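Side-chain contacts in putative N-acetylmuramoyl-L-alanine amidase (Enterococcus phage phiM1EF22, PDB 7D55), which probably forms the tetrameric cell-binding part of a phage endolysin, directing the enzyme's amidase activity to the enterococcal cell wall: residues M1-E6 and N73-V78; R7-K12 and V82-K87; G14-N19 and T24-N29; V44-Y49 and K55-Y60. All coordinates share one frame; numbering follows the deposited sequence.

Contact 1: M1-E6 and N73-V78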
loop_
_atom_site.group_PDB
_atom_site.type_symbol
_atom_site.label_atom_id
_atom_site.label_comp_id
_atom_site.label_asym_id
_atom_site.label_seq_id
_atom_site.Cartn_x
_atom_site.Cartn_y
_atom_site.Cartn_z
ATOM N N MET A 1 -8.089 -2.795 1.769
ATOM C CA MET A 1 -8.299 -2.774 3.214
ATOM C C MET A 1 -8.081 -1.391 3.796
ATOM O O MET A 1 -6.953 -0.992 4.102
ATOM C CB MET A 1 -7.385 -3.772 3.925
ATOM C CG MET A 1 -7.907 -5.186 3.833
ATOM S SD MET A 1 -7.018 -6.322 4.892
ATOM C CE MET A 1 -7.404 -5.690 6.521
ATOM N N TYR A 2 -9.177 -0.670 3.940
ATOM C CA TYR A 2 -9.190 0.669 4.503
ATOM C C TYR A 2 -10.276 0.730 5.559
ATOM O O TYR A 2 -11.293 0.039 5.466
ATOM C CB TYR A 2 -9.520 1.692 3.424
ATOM C CG TYR A 2 -8.508 1.728 2.313
ATOM C CD1 TYR A 2 -7.408 2.572 2.378
ATOM C CD2 TYR A 2 -8.645 0.901 1.198
ATOM C CE1 TYR A 2 -6.471 2.597 1.368
ATOM C CE2 TYR A 2 -7.711 0.919 0.181
ATOM C CZ TYR A 2 -6.626 1.770 0.272
ATOM O OH TYR A 2 -5.691 1.803 -0.736
ATOM N N CYS A 3 -10.067 1.579 6.561
ATOM C CA CYS A 3 -11.156 1.886 7.472
ATOM C C CYS A 3 -10.818 3.154 8.232
ATOM O O CYS A 3 -9.663 3.585 8.276
ATOM C CB CYS A 3 -11.453 0.731 8.437
ATOM S SG CYS A 3 -10.144 0.318 9.600
ATOM N N LEU A 4 -11.857 3.768 8.791
ATOM C CA LEU A 4 -11.727 4.787 9.820
ATOM C C LEU A 4 -12.242 4.201 11.123
ATOM O O LEU A 4 -13.150 3.364 11.127
ATOM C CB LEU A 4 -12.565 6.021 9.479
ATOM C CG LEU A 4 -12.088 6.810 8.253
ATOM C CD1 LEU A 4 -13.196 7.715 7.707
ATOM C CD2 LEU A 4 -10.850 7.616 8.624
ATOM N N TYR A 5 -11.661 4.641 12.235
ATOM C CA TYR A 5 -12.104 4.178 13.544
ATOM C C TYR A 5 -11.724 5.232 14.568
ATOM O O TYR A 5 -10.993 6.177 14.273
ATOM C CB TYR A 5 -11.506 2.805 13.907
ATOM C CG TYR A 5 -10.001 2.797 14.064
ATOM C CD1 TYR A 5 -9.167 2.665 12.961
ATOM C CD2 TYR A 5 -9.412 2.905 15.326
ATOM C CE1 TYR A 5 -7.784 2.646 13.105
ATOM C CE2 TYR A 5 -8.024 2.879 15.481
ATOM C CZ TYR A 5 -7.222 2.754 14.367
ATOM O OH TYR A 5 -5.850 2.744 14.510
ATOM N N GLU A 6 -12.226 5.060 15.785
ATOM C CA GLU A 6 -11.873 5.947 16.881
ATOM C C GLU A 6 -11.148 5.157 17.959
ATOM O O GLU A 6 -11.441 3.979 18.174
ATOM C CB GLU A 6 -13.129 6.585 17.469
ATOM C CG GLU A 6 -13.767 7.595 16.529
ATOM C CD GLU A 6 -15.110 8.091 17.025
ATOM O OE1 GLU A 6 -16.116 7.912 16.317
ATOM O OE2 GLU A 6 -15.167 8.658 18.121
ATOM N N ASN A 73 -6.558 -2.123 19.216
ATOM C CA ASN A 73 -5.276 -2.684 19.647
ATOM C C ASN A 73 -4.802 -3.749 18.671
ATOM O O ASN A 73 -3.610 -3.825 18.348
ATOM C CB ASN A 73 -5.408 -3.369 21.010
ATOM C CG ASN A 73 -5.523 -2.404 22.168
ATOM O OD1 ASN A 73 -5.290 -1.206 22.031
ATOM N ND2 ASN A 73 -5.872 -2.944 23.344
ATOM N N ARG A 74 -5.722 -4.609 18.228
ATOM C CA ARG A 74 -5.376 -5.676 17.300
ATOM C C ARG A 74 -5.032 -5.118 15.926
ATOM O O ARG A 74 -4.052 -5.549 15.302
ATOM C CB ARG A 74 -6.539 -6.659 17.184
ATOM C CG ARG A 74 -7.021 -7.217 18.519
ATOM C CD ARG A 74 -5.916 -7.969 19.239
ATOM N NE ARG A 74 -6.379 -8.527 20.504
ATOM C CZ ARG A 74 -5.600 -9.169 21.368
ATOM N NH1 ARG A 74 -4.305 -9.323 21.106
ATOM N NH2 ARG A 74 -6.108 -9.649 22.493
ATOM N N LEU A 75 -5.822 -4.162 15.440
ATOM C CA LEU A 75 -5.546 -3.589 14.129
ATOM C C LEU A 75 -4.183 -2.913 14.107
ATOM O O LEU A 75 -3.410 -3.084 13.154
ATOM C CB LEU A 75 -6.638 -2.586 13.755
ATOM C CG LEU A 75 -6.399 -1.865 12.428
ATOM C CD1 LEU A 75 -6.228 -2.907 11.323
ATOM C CD2 LEU A 75 -7.556 -0.930 12.144
ATOM N N GLU A 76 -3.866 -2.154 15.159
ATOM C CA GLU A 76 -2.611 -1.415 15.226
ATOM C C GLU A 76 -1.392 -2.310 15.427
ATOM O O GLU A 76 -0.265 -1.846 15.227
ATOM C CB GLU A 76 -2.706 -0.335 16.303
ATOM C CG GLU A 76 -3.741 0.731 15.971
ATOM C CD GLU A 76 -3.999 1.709 17.113
ATOM O OE1 GLU A 76 -3.325 1.607 18.161
ATOM O OE2 GLU A 76 -4.881 2.584 16.960
ATOM N N THR A 77 -1.582 -3.576 15.810
ATOM C CA THR A 77 -0.471 -4.517 15.817
ATOM C C THR A 77 -0.148 -5.019 14.416
ATOM O O THR A 77 1.019 -5.298 14.112
ATOM C CB THR A 77 -0.801 -5.700 16.727
ATOM O OG1 THR A 77 -1.151 -5.206 18.023
ATOM C CG2 THR A 77 0.391 -6.621 16.868
ATOM N N VAL A 78 -1.158 -5.151 13.561
ATOM C CA VAL A 78 -0.930 -5.660 12.217
ATOM C C VAL A 78 -0.655 -4.541 11.219
ATOM O O VAL A 78 -0.006 -4.780 10.196
ATOM C CB VAL A 78 -2.083 -6.573 11.760
ATOM C CG1 VAL A 78 -2.222 -7.767 12.695
ATOM C CG2 VAL A 78 -3.375 -5.808 11.701
#

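Contact 2: R7-K12 and V82-K87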
loop_
_atom_site.group_PDB
_atom_site.type_symbol
_atom_site.label_atom_id
_atom_site.label_comp_id
_atom_site.label_asym_id
_atom_site.label_seq_id
_atom_site.Cartn_x
_atom_site.Cartn_y
_atom_site.Cartn_z
ATOM N N ARG A 7 -10.213 5.810 18.650
ATOM C CA ARG A 7 -9.454 5.156 19.707
ATOM C C ARG A 7 -8.991 6.206 20.711
ATOM O O ARG A 7 -8.952 7.408 20.392
ATOM C CB ARG A 7 -8.268 4.357 19.136
ATOM C CG ARG A 7 -7.260 5.196 18.375
ATOM C CD ARG A 7 -5.992 5.399 19.190
ATOM N NE ARG A 7 -5.300 4.129 19.391
ATOM C CZ ARG A 7 -4.988 3.598 20.572
ATOM N NH1 ARG A 7 -5.285 4.233 21.706
ATOM N NH2 ARG A 7 -4.361 2.423 20.614
ATOM N N PRO A 8 -8.668 5.801 21.942
ATOM C CA PRO A 8 -8.346 6.790 22.982
ATOM C C PRO A 8 -7.004 7.481 22.775
ATOM O O PRO A 8 -6.046 6.916 22.232
ATOM C CB PRO A 8 -8.336 5.961 24.273
ATOM C CG PRO A 8 -9.179 4.771 23.961
ATOM C CD PRO A 8 -8.875 4.456 22.520
ATOM N N ILE A 9 -6.936 8.713 23.280
ATOM C CA ILE A 9 -5.739 9.538 23.215
ATOM C C ILE A 9 -5.664 10.350 24.499
ATOM O O ILE A 9 -6.687 10.711 25.088
ATOM C CB ILE A 9 -5.734 10.447 21.950
ATOM C CG1 ILE A 9 -4.421 11.211 21.823
ATOM C CG2 ILE A 9 -6.892 11.431 21.972
ATOM C CD1 ILE A 9 -4.242 11.874 20.470
ATOM N N ASN A 10 -4.446 10.603 24.958
ATOM C CA ASN A 10 -4.239 11.481 26.102
ATOM C C ASN A 10 -4.310 12.922 25.609
ATOM O O ASN A 10 -3.463 13.350 24.820
ATOM C CB ASN A 10 -2.871 11.198 26.716
ATOM C CG ASN A 10 -2.633 11.960 28.015
ATOM O OD1 ASN A 10 -2.893 13.161 28.107
ATOM N ND2 ASN A 10 -2.115 11.264 29.018
ATOM N N SER A 11 -5.313 13.667 26.079
ATOM C CA SER A 11 -5.536 15.024 25.582
ATOM C C SER A 11 -4.445 16.000 26.003
ATOM O O SER A 11 -4.287 17.051 25.364
ATOM C CB SER A 11 -6.894 15.541 26.058
ATOM O OG SER A 11 -6.926 15.666 27.471
ATOM N N LYS A 12 -3.699 15.697 27.065
ATOM C CA LYS A 12 -2.658 16.606 27.526
ATOM C C LYS A 12 -1.304 16.332 26.899
ATOM O O LYS A 12 -0.470 17.241 26.846
ATOM C CB LYS A 12 -2.526 16.560 29.054
ATOM C CG LYS A 12 -3.794 16.940 29.810
ATOM C CD LYS A 12 -3.523 17.057 31.307
ATOM C CE LYS A 12 -4.690 16.537 32.139
ATOM N NZ LYS A 12 -5.736 17.570 32.369
ATOM N N VAL A 82 1.641 5.206 12.678
ATOM C CA VAL A 82 2.700 6.081 12.199
ATOM C C VAL A 82 2.350 7.512 12.573
ATOM O O VAL A 82 1.182 7.863 12.764
ATOM C CB VAL A 82 2.928 5.963 10.676
ATOM C CG1 VAL A 82 3.531 4.611 10.336
ATOM C CG2 VAL A 82 1.630 6.181 9.927
ATOM N N GLY A 83 3.382 8.337 12.691
ATOM C CA GLY A 83 3.209 9.766 12.861
ATOM C C GLY A 83 2.746 10.218 14.226
ATOM O O GLY A 83 2.456 11.408 14.395
ATOM N N ILE A 84 2.664 9.316 15.203
ATOM C CA ILE A 84 2.194 9.658 16.543
ATOM C C ILE A 84 2.788 8.628 17.491
ATOM O O ILE A 84 3.078 7.500 17.091
ATOM C CB ILE A 84 0.642 9.681 16.580
ATOM C CG1 ILE A 84 0.094 10.126 17.938
ATOM C CG2 ILE A 84 0.071 8.327 16.243
ATOM C CD1 ILE A 84 -1.404 10.328 17.925
ATOM N N THR A 85 3.011 9.027 18.742
ATOM C CA THR A 85 3.572 8.101 19.717
ATOM C C THR A 85 2.461 7.340 20.439
ATOM O O THR A 85 1.339 7.834 20.613
ATOM C CB THR A 85 4.474 8.818 20.729
ATOM O OG1 THR A 85 3.668 9.548 21.652
ATOM C CG2 THR A 85 5.418 9.786 20.034
ATOM N N LYS A 86 2.784 6.120 20.860
ATOM C CA LYS A 86 1.802 5.230 21.456
ATOM C C LYS A 86 2.437 4.436 22.587
ATOM O O LYS A 86 3.573 3.964 22.463
ATOM C CB LYS A 86 1.264 4.273 20.395
ATOM C CG LYS A 86 0.359 3.183 20.929
ATOM C CD LYS A 86 -0.138 2.336 19.773
ATOM C CE LYS A 86 -0.804 1.075 20.254
ATOM N NZ LYS A 86 -1.169 0.209 19.106
ATOM N N LYS A 87 1.694 4.318 23.692
ATOM C CA LYS A 87 2.010 3.487 24.868
ATOM C C LYS A 87 2.958 2.322 24.629
ATOM O O LYS A 87 2.849 1.289 25.299
ATOM C CB LYS A 87 0.720 2.897 25.441
ATOM C CG LYS A 87 -0.039 2.016 24.450
ATOM C CD LYS A 87 -1.537 2.037 24.710
ATOM C CE LYS A 87 -2.332 1.482 23.533
ATOM N NZ LYS A 87 -3.781 1.893 23.568
#

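Contact 3: G14-N19 and T24-N29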
loop_
_atom_site.group_PDB
_atom_site.type_symbol
_atom_site.label_atom_id
_atom_site.label_comp_id
_atom_site.label_asym_id
_atom_site.label_seq_id
_atom_site.Cartn_x
_atom_site.Cartn_y
_atom_site.Cartn_z
ATOM N N GLY A 14 -1.028 14.133 23.812
ATOM C CA GLY A 14 -1.128 13.695 22.434
ATOM C C GLY A 14 -0.670 12.276 22.169
ATOM O O GLY A 14 -0.539 11.893 21.001
ATOM N N VAL A 15 -0.420 11.486 23.211
ATOM C CA VAL A 15 0.046 10.110 23.080
ATOM C C VAL A 15 -1.153 9.179 23.088
ATOM O O VAL A 15 -2.078 9.341 23.898
ATOM C CB VAL A 15 1.016 9.757 24.226
ATOM C CG1 VAL A 15 1.451 8.289 24.141
ATOM C CG2 VAL A 15 2.213 10.676 24.206
ATOM N N LEU A 16 -1.129 8.181 22.204
ATOM C CA LEU A 16 -2.147 7.136 22.234
ATOM C C LEU A 16 -1.899 6.227 23.430
ATOM O O LEU A 16 -0.774 5.762 23.644
ATOM C CB LEU A 16 -2.093 6.322 20.948
ATOM C CG LEU A 16 -2.245 7.144 19.668
ATOM C CD1 LEU A 16 -2.310 6.216 18.468
ATOM C CD2 LEU A 16 -3.476 8.048 19.721
ATOM N N GLU A 17 -2.941 6.013 24.234
ATOM C CA GLU A 17 -2.859 5.216 25.456
ATOM C C GLU A 17 -4.170 4.462 25.605
ATOM O O GLU A 17 -5.208 4.927 25.137
ATOM C CB GLU A 17 -2.729 6.108 26.704
ATOM C CG GLU A 17 -1.707 7.214 26.611
ATOM C CD GLU A 17 -1.518 7.939 27.925
ATOM O OE1 GLU A 17 -2.529 8.167 28.624
ATOM O OE2 GLU A 17 -0.368 8.297 28.248
ATOM N N TRP A 18 -4.127 3.303 26.277
ATOM C CA TRP A 18 -5.339 2.490 26.376
ATOM C C TRP A 18 -6.438 3.211 27.139
ATOM O O TRP A 18 -7.624 3.030 26.839
ATOM C CB TRP A 18 -5.046 1.129 27.016
ATOM C CG TRP A 18 -5.014 1.135 28.524
ATOM C CD1 TRP A 18 -3.917 1.295 29.315
ATOM C CD2 TRP A 18 -6.131 0.964 29.417
ATOM N NE1 TRP A 18 -4.277 1.233 30.644
ATOM C CE2 TRP A 18 -5.628 1.033 30.732
ATOM C CE3 TRP A 18 -7.505 0.770 29.230
ATOM C CZ2 TRP A 18 -6.446 0.915 31.855
ATOM C CZ3 TRP A 18 -8.319 0.652 30.349
ATOM C CH2 TRP A 18 -7.784 0.721 31.643
ATOM N N ASN A 19 -6.069 4.037 28.110
ATOM C CA ASN A 19 -7.021 4.725 28.969
ATOM C C ASN A 19 -7.005 6.232 28.745
ATOM O O ASN A 19 -7.165 7.017 29.680
ATOM C CB ASN A 19 -6.785 4.390 30.435
ATOM C CG ASN A 19 -8.047 4.530 31.258
ATOM O OD1 ASN A 19 -9.151 4.658 30.707
ATOM N ND2 ASN A 19 -7.901 4.526 32.575
ATOM N N THR A 24 -9.712 10.038 19.360
ATOM C CA THR A 24 -9.336 10.540 18.051
ATOM C C THR A 24 -9.738 9.548 16.969
ATOM O O THR A 24 -9.752 8.331 17.177
ATOM C CB THR A 24 -7.835 10.814 17.927
ATOM O OG1 THR A 24 -7.565 11.408 16.645
ATOM C CG2 THR A 24 -7.026 9.517 18.080
ATOM N N VAL A 25 -10.091 10.097 15.810
ATOM C CA VAL A 25 -10.266 9.288 14.616
ATOM C C VAL A 25 -8.896 8.879 14.105
ATOM O O VAL A 25 -7.916 9.625 14.243
ATOM C CB VAL A 25 -11.074 10.072 13.565
ATOM C CG1 VAL A 25 -11.248 9.262 12.295
ATOM C CG2 VAL A 25 -12.425 10.420 14.128
ATOM N N MET A 26 -8.820 7.675 13.547
ATOM C CA MET A 26 -7.632 7.145 12.900
ATOM C C MET A 26 -8.037 6.578 11.548
ATOM O O MET A 26 -9.186 6.169 11.341
ATOM C CB MET A 26 -7.014 5.992 13.707
ATOM C CG MET A 26 -6.618 6.335 15.146
ATOM S SD MET A 26 -5.087 7.275 15.334
ATOM C CE MET A 26 -3.875 6.082 14.761
ATOM N N PHE A 27 -7.057 6.521 10.651
ATOM C CA PHE A 27 -7.222 6.029 9.291
ATOM C C PHE A 27 -6.248 4.878 9.089
ATOM O O PHE A 27 -5.043 5.029 9.311
ATOM C CB PHE A 27 -6.913 7.147 8.290
ATOM C CG PHE A 27 -6.807 6.682 6.869
ATOM C CD1 PHE A 27 -7.862 6.009 6.270
ATOM C CD2 PHE A 27 -5.676 6.970 6.114
ATOM C CE1 PHE A 27 -7.774 5.592 4.951
ATOM C CE2 PHE A 27 -5.578 6.563 4.797
ATOM C CZ PHE A 27 -6.637 5.877 4.209
ATOM N N CYS A 28 -6.767 3.730 8.674
ATOM C CA CYS A 28 -5.945 2.571 8.355
ATOM C C CYS A 28 -6.011 2.335 6.857
ATOM O O CYS A 28 -7.099 2.352 6.275
ATOM C CB CYS A 28 -6.465 1.338 9.087
ATOM S SG CYS A 28 -5.530 -0.130 8.664
ATOM N N ASN A 29 -4.850 2.123 6.233
ATOM C CA ASN A 29 -4.778 1.865 4.796
ATOM C C ASN A 29 -4.263 0.461 4.486
ATOM O O ASN A 29 -3.820 0.198 3.359
ATOM C CB ASN A 29 -3.913 2.920 4.100
ATOM C CG ASN A 29 -2.514 2.992 4.685
ATOM O OD1 ASN A 29 -2.098 2.100 5.425
ATOM N ND2 ASN A 29 -1.794 4.067 4.382
#

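Contact 4: V44-Y49 and K55-Y60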
loop_
_atom_site.group_PDB
_atom_site.type_symbol
_atom_site.label_atom_id
_atom_site.label_comp_id
_atom_site.label_asym_id
_atom_site.label_seq_id
_atom_site.Cartn_x
_atom_site.Cartn_y
_atom_site.Cartn_z
ATOM N N VAL A 44 -12.187 14.060 3.076
ATOM C CA VAL A 44 -11.462 13.782 1.840
ATOM C C VAL A 44 -11.206 12.283 1.693
ATOM O O VAL A 44 -11.269 11.739 0.586
ATOM C CB VAL A 44 -10.180 14.635 1.736
ATOM C CG1 VAL A 44 -9.038 14.004 2.519
ATOM C CG2 VAL A 44 -9.794 14.850 0.274
ATOM N N ILE A 45 -10.935 11.592 2.805
ATOM C CA ILE A 45 -10.773 10.138 2.765
ATOM C C ILE A 45 -12.064 9.481 2.292
ATOM O O ILE A 45 -12.053 8.590 1.429
ATOM C CB ILE A 45 -10.369 9.608 4.152
ATOM C CG1 ILE A 45 -8.945 10.036 4.516
ATOM C CG2 ILE A 45 -10.507 8.079 4.211
ATOM C CD1 ILE A 45 -8.640 9.840 5.996
ATOM N N GLU A 46 -13.196 9.893 2.878
ATOM C CA GLU A 46 -14.487 9.316 2.510
ATOM C C GLU A 46 -14.796 9.555 1.040
ATOM O O GLU A 46 -15.295 8.660 0.351
ATOM C CB GLU A 46 -15.592 9.897 3.389
ATOM C CG GLU A 46 -15.458 9.544 4.860
ATOM C CD GLU A 46 -16.323 10.421 5.759
ATOM O OE1 GLU A 46 -16.817 11.468 5.288
ATOM O OE2 GLU A 46 -16.517 10.069 6.944
ATOM N N ASP A 47 -14.485 10.751 0.536
ATOM C CA ASP A 47 -14.791 11.071 -0.856
ATOM C C ASP A 47 -13.941 10.246 -1.815
ATOM O O ASP A 47 -14.453 9.683 -2.789
ATOM C CB ASP A 47 -14.567 12.564 -1.101
ATOM C CG ASP A 47 -15.149 13.035 -2.429
ATOM O OD1 ASP A 47 -16.393 13.060 -2.543
ATOM O OD2 ASP A 47 -14.372 13.381 -3.354
ATOM N N ILE A 48 -12.636 10.166 -1.559
ATOM C CA ILE A 48 -11.758 9.414 -2.450
ATOM C C ILE A 48 -12.121 7.939 -2.422
ATOM O O ILE A 48 -12.169 7.277 -3.464
ATOM C CB ILE A 48 -10.281 9.643 -2.082
ATOM C CG1 ILE A 48 -9.886 11.108 -2.305
ATOM C CG2 ILE A 48 -9.376 8.712 -2.894
ATOM C CD1 ILE A 48 -8.579 11.463 -1.636
ATOM N N TYR A 49 -12.382 7.400 -1.230
ATOM C CA TYR A 49 -12.767 5.997 -1.150
ATOM C C TYR A 49 -14.032 5.740 -1.962
ATOM O O TYR A 49 -14.112 4.765 -2.722
ATOM C CB TYR A 49 -12.960 5.575 0.307
ATOM C CG TYR A 49 -13.255 4.102 0.467
ATOM C CD1 TYR A 49 -14.529 3.601 0.239
ATOM C CD2 TYR A 49 -12.254 3.213 0.836
ATOM C CE1 TYR A 49 -14.808 2.256 0.372
ATOM C CE2 TYR A 49 -12.526 1.866 0.979
ATOM C CZ TYR A 49 -13.810 1.399 0.748
ATOM O OH TYR A 49 -14.100 0.072 0.885
ATOM N N LYS A 55 -18.914 2.760 -2.727
ATOM C CA LYS A 55 -19.595 2.631 -1.449
ATOM C C LYS A 55 -18.776 3.374 -0.402
ATOM O O LYS A 55 -17.647 3.800 -0.657
ATOM C CB LYS A 55 -19.792 1.167 -1.059
ATOM C CG LYS A 55 -18.526 0.346 -1.070
ATOM C CD LYS A 55 -18.787 -1.025 -0.471
ATOM C CE LYS A 55 -18.203 -2.123 -1.329
ATOM N NZ LYS A 55 -16.756 -1.909 -1.588
ATOM N N ASP A 56 -19.348 3.518 0.789
ATOM C CA ASP A 56 -18.695 4.270 1.855
ATOM C C ASP A 56 -17.557 3.477 2.490
ATOM O O ASP A 56 -17.617 2.247 2.618
ATOM C CB ASP A 56 -19.705 4.627 2.944
ATOM C CG ASP A 56 -20.719 5.654 2.492
ATOM O OD1 ASP A 56 -20.558 6.221 1.388
ATOM O OD2 ASP A 56 -21.685 5.896 3.248
ATOM N N ILE A 57 -16.523 4.199 2.923
ATOM C CA ILE A 57 -15.413 3.530 3.619
ATOM C C ILE A 57 -15.926 2.911 4.914
ATOM O O ILE A 57 -16.769 3.522 5.606
ATOM C CB ILE A 57 -14.265 4.522 3.893
ATOM C CG1 ILE A 57 -13.020 3.798 4.417
ATOM C CG2 ILE A 57 -14.705 5.643 4.849
ATOM C CD1 ILE A 57 -11.829 4.708 4.592
ATOM N N PRO A 58 -15.493 1.705 5.281
ATOM C CA PRO A 58 -15.879 1.158 6.584
ATOM C C PRO A 58 -15.436 2.067 7.718
ATOM O O PRO A 58 -14.322 2.594 7.717
ATOM C CB PRO A 58 -15.136 -0.177 6.634
ATOM C CG PRO A 58 -14.974 -0.558 5.207
ATOM C CD PRO A 58 -14.735 0.732 4.477
ATOM N N PHE A 59 -16.319 2.238 8.698
ATOM C CA PHE A 59 -16.049 3.056 9.873
ATOM C C PHE A 59 -16.457 2.264 11.103
ATOM O O PHE A 59 -17.544 1.677 11.140
ATOM C CB PHE A 59 -16.841 4.374 9.810
ATOM C CG PHE A 59 -16.755 5.214 11.069
ATOM C CD1 PHE A 59 -15.575 5.871 11.406
ATOM C CD2 PHE A 59 -17.853 5.358 11.901
ATOM C CE1 PHE A 59 -15.487 6.650 12.561
ATOM C CE2 PHE A 59 -17.777 6.139 13.063
ATOM C CZ PHE A 59 -16.591 6.785 13.392
ATOM N N TYR A 60 -15.584 2.222 12.100
ATOM C CA TYR A 60 -15.904 1.582 13.362
ATOM C C TYR A 60 -16.085 2.687 14.386
ATOM O O TYR A 60 -15.152 3.457 14.648
ATOM C CB TYR A 60 -14.790 0.630 13.776
ATOM C CG TYR A 60 -14.646 -0.556 12.854
ATOM C CD1 TYR A 60 -13.864 -0.469 11.713
ATOM C CD2 TYR A 60 -15.295 -1.756 13.120
ATOM C CE1 TYR A 60 -13.721 -1.540 10.864
ATOM C CE2 TYR A 60 -15.149 -2.842 12.281
ATOM C CZ TYR A 60 -14.365 -2.728 11.151
ATOM O OH TYR A 60 -14.207 -3.804 10.304
HETATM O O HOH W 1 -16.675 6.898 2.056
#

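Contact 1: M1-E6 and N73-V78
Y5 and L75 mark the closest approach of the two backbones, where strand 3-6 and helix 73-78 run past each other with 11.3 Å between their axes and 131° between their directions. At that spacing the gap is bridged by side chains alone. The apolar half of the bridge is one methyl: CD2 of L75 lies 3.7 Å from CE1 of Y5, obliquely to the ring, and 3.8 Å from SG of C3, so it touches both of these inward-pointing residues of the strand. The polar half is a short hydrogen bond, 2.6 Å from the hydroxyl OH of Y5 to OE2 of E76. The acceptor lies in the plane of the ring at its hydroxyl edge and accepts the bond on its anti lone pair, the one away from OE1, with ring and carboxylate turned 48° apart. R7 and K86 meet OE1 in salt bridges, and R7 also comes to OE2 through NE; these several partners would probably stabilise the buried carboxylate as an anion. W65 meets the Y5 ring at an inclined angle, and I48 of the second subunit packs on L75. The whole is a helix laid across one face of a mixed beta-sheet, with a charged cluster set into the interface.

Contact 2: R7-K12 and V82-K87
I9 and I84 make the apolar part of this contact, and it is slight: their CD1 methyls meet 4.1 Å apart, the two side chains crossing obliquely. Each reaches the other as an extended chain, with both torsions near 180°. L16 also touches I84.

The charged part is a gathering of basic groups round the carboxylate of E76 on helix 71-78, which binds both R7 and K86. K86 reaches it fully extended, carrying its CE to 3.8 Å from NH2 of R7. At the exposed end of the modelled chain, NZ of K87 also comes up to the edge of the R7 guanidinium, in its plane and 3.1 Å from NH2; both are donors, so no bond joins them, and the closeness of this terminal lysine is doubtful.

Hydrogen bonding within 7-12 helps hold the arginine, together with E76. Its chain bends at chi2 and chi3 (105° and 66°), folding the guanidinium back so that NH1 donates to the carbonyl O of P8 at 2.8 Å, in the carbonyl plane and on a lone pair. Further along, OD1 of N10 accepts from the backbone N of K12 at 2.9 Å, closing an Asx turn just beyond the strand. The arrangement is that of a C-terminal tail lying over the end of a sheet strand, secured through backbone bonds from T85 and K87 to L16 and, by K86, at the carboxylate of E76.

Contact 3: G14-N19 and T24-N29
L16 pushes its two methyls against two residues of strand 24-28, dividing its branches between them. CD1 meets CE of M26 at 4.0 Å, the two chains reaching toward each other tip to tip, while CD2 touches CG2 of T24 at 4.2 Å, where the side chains cross at about a right angle. M26 gets its methyl there by folding: chi2 and chi3 are -77° and -66°, which curls the thioether round so that CE meets the leucine. In T24 a chi1 of -175° hands the methyl to the leucine and lets OG1 donate to the carbonyl O of V25 at 3.0 Å, the donor tilted from the carbonyl plane. The same OG1 is also hydrogen-bonded to NE of R35, so the hydroxyl of this buried threonine is satisfied by V25 and R35. The contact between the segments is purely apolar and small, 92 Å² in all. Around it, R7 and I9 of strand 3-9 touch L16, and R35 of strand 33-36 borders M26. The C-terminal residues T85 and K87 bond to the backbone of L16, so the leucine is inserted between the tail and the sheet, on strands 3-9 and 22-28.

Contact 4: V44-Y49 and K55-Y60
Y49 and I57 form the centre of this contact, the tyrosine ring lying against the backbone and CB of the isoleucine. CA of I57 sits 3.6 Å from the ring centroid of Y49, 19° off the ring normal, which makes a CH-pi contact over the face. The first torsion of Y49 (chi1 -176°) carries the ring off helix 44-49 toward the loop, and the second turns its face to I57. At the ring's edge, in its plane, the carbonyl O of K55 approaches CD1 of Y49 at 3.3 Å. P58 crosses the tyrosine at about a right angle, its CD 3.7 Å from OH of Y49. I57 itself is wedged against the helix on another side: its CD1 lies 3.6 Å from CG2 of I45, and its CG2 meets the aliphatic CG of E46 at 4.0 Å. A water joins the backbones, donating to O of E46 and accepting from N of I57, each at 2.8 Å. The chemistry is thus mainly dispersion and CH-pi, with one water replacing a direct backbone bond; the buried O of K55 has no hydrogen-bonding partner, while the hydroxyl of Y49 and the ammonium of K55 are both bonded to N52 of the second subunit, at the tetramer interface.

Overall arrangement
From the N terminus, strand 3-9 serves first contact 1, with helix 71-78, and then contact 2, with the final tail. The loops these two close cross, since their segments alternate along the chain, and the E76 carboxylate connects them. Contact 3, a short local closure between 14-19 and strand 22-28, is nested inside both; its centre is about 5 Å from that of contact 2. Contact 4 follows in series, fastening helix 39-53 to the chain leading into strand 59-60, and is also nested within both long loops. Its centre lies about 22 Å from that of contact 2, across the chain's centre. Together they tie helices and tail to one mixed sheet.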